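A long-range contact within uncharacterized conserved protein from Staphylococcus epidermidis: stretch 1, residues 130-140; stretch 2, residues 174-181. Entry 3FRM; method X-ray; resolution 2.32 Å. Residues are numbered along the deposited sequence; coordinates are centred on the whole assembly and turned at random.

Stretch 1 (130-140) NDYLHVYDAFA
Stretch 2, residues 174-181: QPVGIVDI

This is a helix laid obliquely across a strand, an apolar contact centred on Ile178 and fastened at one end by a single tyrosine-aspartate hydrogen bond. Residues 130-136 are helical, with phi/psi near -65/-40, and 174-181 are extended, apart from Val176 at -144/-23. The axes approach to 7.7 Å, and their N-to-C directions differ by 67°. The register is set by three CA-CA distances: Asp131 to Pro175 5.7 Å, Val135 to Val176 6.2 Å and Tyr132 to Ile178 6.4 Å.

On the strand, Pro175 and Ile178 point toward the helix, while Val176 and Val179 point away; Gly177 has no side chain to offer. The helix answers with Asp131, His134 and Val135, all directed toward the strand. Pro175, its ring C-gamma endo, packs its CB 3.6 Å from Asp131 CB (chi1 m) and 4.0 Å from Val135 CG2. His134 (chi1 t) adds an oblique contact, its ND1 3.9 Å from Pro175 CG; that nitrogen is buried here without a polar partner.

Ile178 (p, t) gives up the largest area. Its CG2 lies 3.7 Å from Val135 CB and 3.6 Å from Tyr132 CD1, while its CD1 sits over one face of the Tyr132 ring, 4.0 Å from the centroid and 17° off the normal, a CH-pi contact. The same CD1 reaches Tyr136 CB at 3.8 Å. A type I turn runs from Tyr136 to Phe139. Phe139 (chi1 m) leaves its backbone sideways, but the end of its ring comes nearer, with Phe139 CZ 3.8 Å from Ile178 CG1.

Tyr132 starts sideways, but its t rotamer (chi2 99°) carries the ring along the strand. There Tyr132 OH donates to Asp180 OD2 at 2.5 Å, a short bond met near the ring plane. One aromatic side chain thus serves both packing and polar anchoring.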

# COMPACT_ATOMS: atom_id res chain seq x y z
N ASN A 130 22.08 -6.30 19.32
CA ASN A 130 20.89 -6.20 20.18
C ASN A 130 20.08 -4.92 19.90
O ASN A 130 18.85 -4.91 20.08
CB ASN A 130 21.23 -6.30 21.67
CG ASN A 130 21.39 -7.75 22.16
OD1 ASN A 130 22.43 -8.09 22.70
ND2 ASN A 130 20.37 -8.61 21.97
N ASP A 131 20.76 -3.83 19.49
CA ASP A 131 20.06 -2.65 19.09
C ASP A 131 19.29 -2.91 17.81
O ASP A 131 18.23 -2.35 17.60
CB ASP A 131 21.03 -1.47 18.82
CG ASP A 131 21.65 -0.93 20.09
OD1 ASP A 131 22.77 -0.38 19.97
OD2 ASP A 131 21.05 -1.05 21.20
N TYR A 132 19.85 -3.71 16.92
CA TYR A 132 19.17 -4.03 15.69
C TYR A 132 17.87 -4.79 16.06
O TYR A 132 16.77 -4.42 15.66
CB TYR A 132 20.10 -4.84 14.77
CG TYR A 132 19.42 -5.48 13.60
CD1 TYR A 132 19.47 -4.88 12.36
CD2 TYR A 132 18.75 -6.72 13.73
CE1 TYR A 132 18.85 -5.45 11.25
CE2 TYR A 132 18.09 -7.34 12.59
CZ TYR A 132 18.16 -6.66 11.35
OH TYR A 132 17.56 -7.14 10.19
N LEU A 133 18.01 -5.80 16.89
CA LEU A 133 16.84 -6.63 17.25
C LEU A 133 15.81 -5.86 18.03
O LEU A 133 14.60 -6.07 17.89
CB LEU A 133 17.27 -7.84 18.03
CG LEU A 133 18.12 -8.77 17.19
CD1 LEU A 133 18.65 -9.84 18.16
CD2 LEU A 133 17.27 -9.36 16.03
N HIS A 134 16.29 -4.90 18.80
CA HIS A 134 15.42 -4.01 19.50
C HIS A 134 14.46 -3.27 18.59
O HIS A 134 13.28 -3.14 18.91
CB HIS A 134 16.24 -3.02 20.30
CG HIS A 134 15.40 -2.03 21.03
ND1 HIS A 134 15.20 -0.74 20.56
CD2 HIS A 134 14.65 -2.15 22.15
CE1 HIS A 134 14.38 -0.11 21.38
NE2 HIS A 134 14.04 -0.94 22.35
N VAL A 135 14.95 -2.78 17.46
CA VAL A 135 14.08 -2.08 16.53
C VAL A 135 13.15 -3.10 15.88
O VAL A 135 11.93 -2.90 15.72
CB VAL A 135 14.90 -1.36 15.44
CG1 VAL A 135 13.94 -0.77 14.36
CG2 VAL A 135 15.83 -0.31 16.06
N TYR A 136 13.75 -4.21 15.49
CA TYR A 136 13.05 -5.30 14.91
C TYR A 136 11.78 -5.67 15.70
O TYR A 136 10.71 -5.84 15.10
CB TYR A 136 13.99 -6.50 14.74
CG TYR A 136 13.33 -7.57 13.99
CD1 TYR A 136 13.19 -7.50 12.59
CD2 TYR A 136 12.77 -8.63 14.68
CE1 TYR A 136 12.49 -8.51 11.90
CE2 TYR A 136 12.11 -9.63 14.01
CZ TYR A 136 11.96 -9.57 12.64
OH TYR A 136 11.27 -10.60 12.05
N ASP A 137 11.91 -5.69 17.02
CA ASP A 137 10.86 -5.99 18.00
C ASP A 137 9.61 -5.17 17.92
O ASP A 137 8.54 -5.63 18.30
CB ASP A 137 11.40 -5.83 19.43
CG ASP A 137 11.58 -7.14 20.10
OD1 ASP A 137 11.32 -7.29 21.33
OD2 ASP A 137 11.94 -8.07 19.35
N ALA A 138 9.76 -3.95 17.43
CA ALA A 138 8.69 -2.97 17.21
C ALA A 138 7.87 -3.22 15.99
O ALA A 138 6.79 -2.66 15.90
CB ALA A 138 9.28 -1.59 17.11
N PHE A 139 8.37 -4.01 15.05
CA PHE A 139 7.70 -4.24 13.76
C PHE A 139 6.37 -5.00 13.84
O PHE A 139 6.18 -5.86 14.73
CB PHE A 139 8.58 -5.11 12.87
CG PHE A 139 9.68 -4.38 12.19
CD1 PHE A 139 10.30 -3.28 12.80
CD2 PHE A 139 10.13 -4.82 10.94
CE1 PHE A 139 11.34 -2.59 12.15
CE2 PHE A 139 11.17 -4.18 10.27
CZ PHE A 139 11.78 -3.05 10.88
N ALA A 140 5.48 -4.75 12.90
CA ALA A 140 4.24 -5.52 12.78
C ALA A 140 4.55 -7.02 12.94
O ALA A 140 5.62 -7.50 12.53
CB ALA A 140 3.54 -5.24 11.42
N GLN A 174 20.09 6.33 20.54
CA GLN A 174 18.99 5.40 20.70
C GLN A 174 18.76 4.71 19.34
O GLN A 174 18.66 5.38 18.30
CB GLN A 174 17.77 6.15 21.25
CG GLN A 174 16.42 5.38 21.26
CD GLN A 174 15.15 6.28 21.36
OE1 GLN A 174 14.01 5.78 21.31
NE2 GLN A 174 15.36 7.59 21.51
N PRO A 175 18.75 3.36 19.31
CA PRO A 175 18.56 2.75 18.00
C PRO A 175 17.12 2.97 17.50
O PRO A 175 16.18 2.90 18.28
CB PRO A 175 18.84 1.28 18.24
CG PRO A 175 18.50 1.06 19.70
CD PRO A 175 18.75 2.37 20.41
N VAL A 176 16.97 3.22 16.22
CA VAL A 176 15.75 3.79 15.69
C VAL A 176 15.32 3.28 14.26
O VAL A 176 14.14 3.33 13.91
CB VAL A 176 15.91 5.30 15.76
CG1 VAL A 176 15.55 6.00 14.46
CG2 VAL A 176 15.20 5.85 17.00
N GLY A 177 16.26 2.78 13.46
CA GLY A 177 16.03 2.35 12.06
C GLY A 177 16.87 1.13 11.71
O GLY A 177 18.01 1.01 12.16
N ILE A 178 16.34 0.21 10.91
CA ILE A 178 17.17 -0.91 10.47
C ILE A 178 16.98 -1.25 8.99
O ILE A 178 15.98 -0.85 8.34
CB ILE A 178 17.01 -2.21 11.40
CG1 ILE A 178 15.57 -2.70 11.36
CG2 ILE A 178 17.46 -1.90 12.88
CD1 ILE A 178 15.36 -4.06 12.20
N VAL A 179 17.94 -1.97 8.41
CA VAL A 179 17.68 -2.50 7.08
C VAL A 179 18.69 -3.58 6.87
O VAL A 179 19.76 -3.51 7.45
CB VAL A 179 17.78 -1.39 5.97
CG1 VAL A 179 19.22 -0.68 5.95
CG2 VAL A 179 17.34 -1.91 4.61
N ASP A 180 18.31 -4.57 6.08
CA ASP A 180 19.19 -5.61 5.54
C ASP A 180 19.56 -5.31 4.09
O ASP A 180 18.74 -4.83 3.32
CB ASP A 180 18.42 -6.90 5.48
CG ASP A 180 18.10 -7.41 6.82
OD1 ASP A 180 17.83 -8.61 6.94
OD2 ASP A 180 18.16 -6.61 7.79
N ILE A 181 20.80 -5.62 3.73
CA ILE A 181 21.26 -5.45 2.39
C ILE A 181 21.95 -6.70 1.92
O ILE A 181 22.75 -7.29 2.63
CB ILE A 181 22.20 -4.20 2.18
CG1 ILE A 181 23.26 -4.12 3.25
CG2 ILE A 181 21.39 -2.93 2.24
CD1 ILE A 181 22.85 -3.33 4.51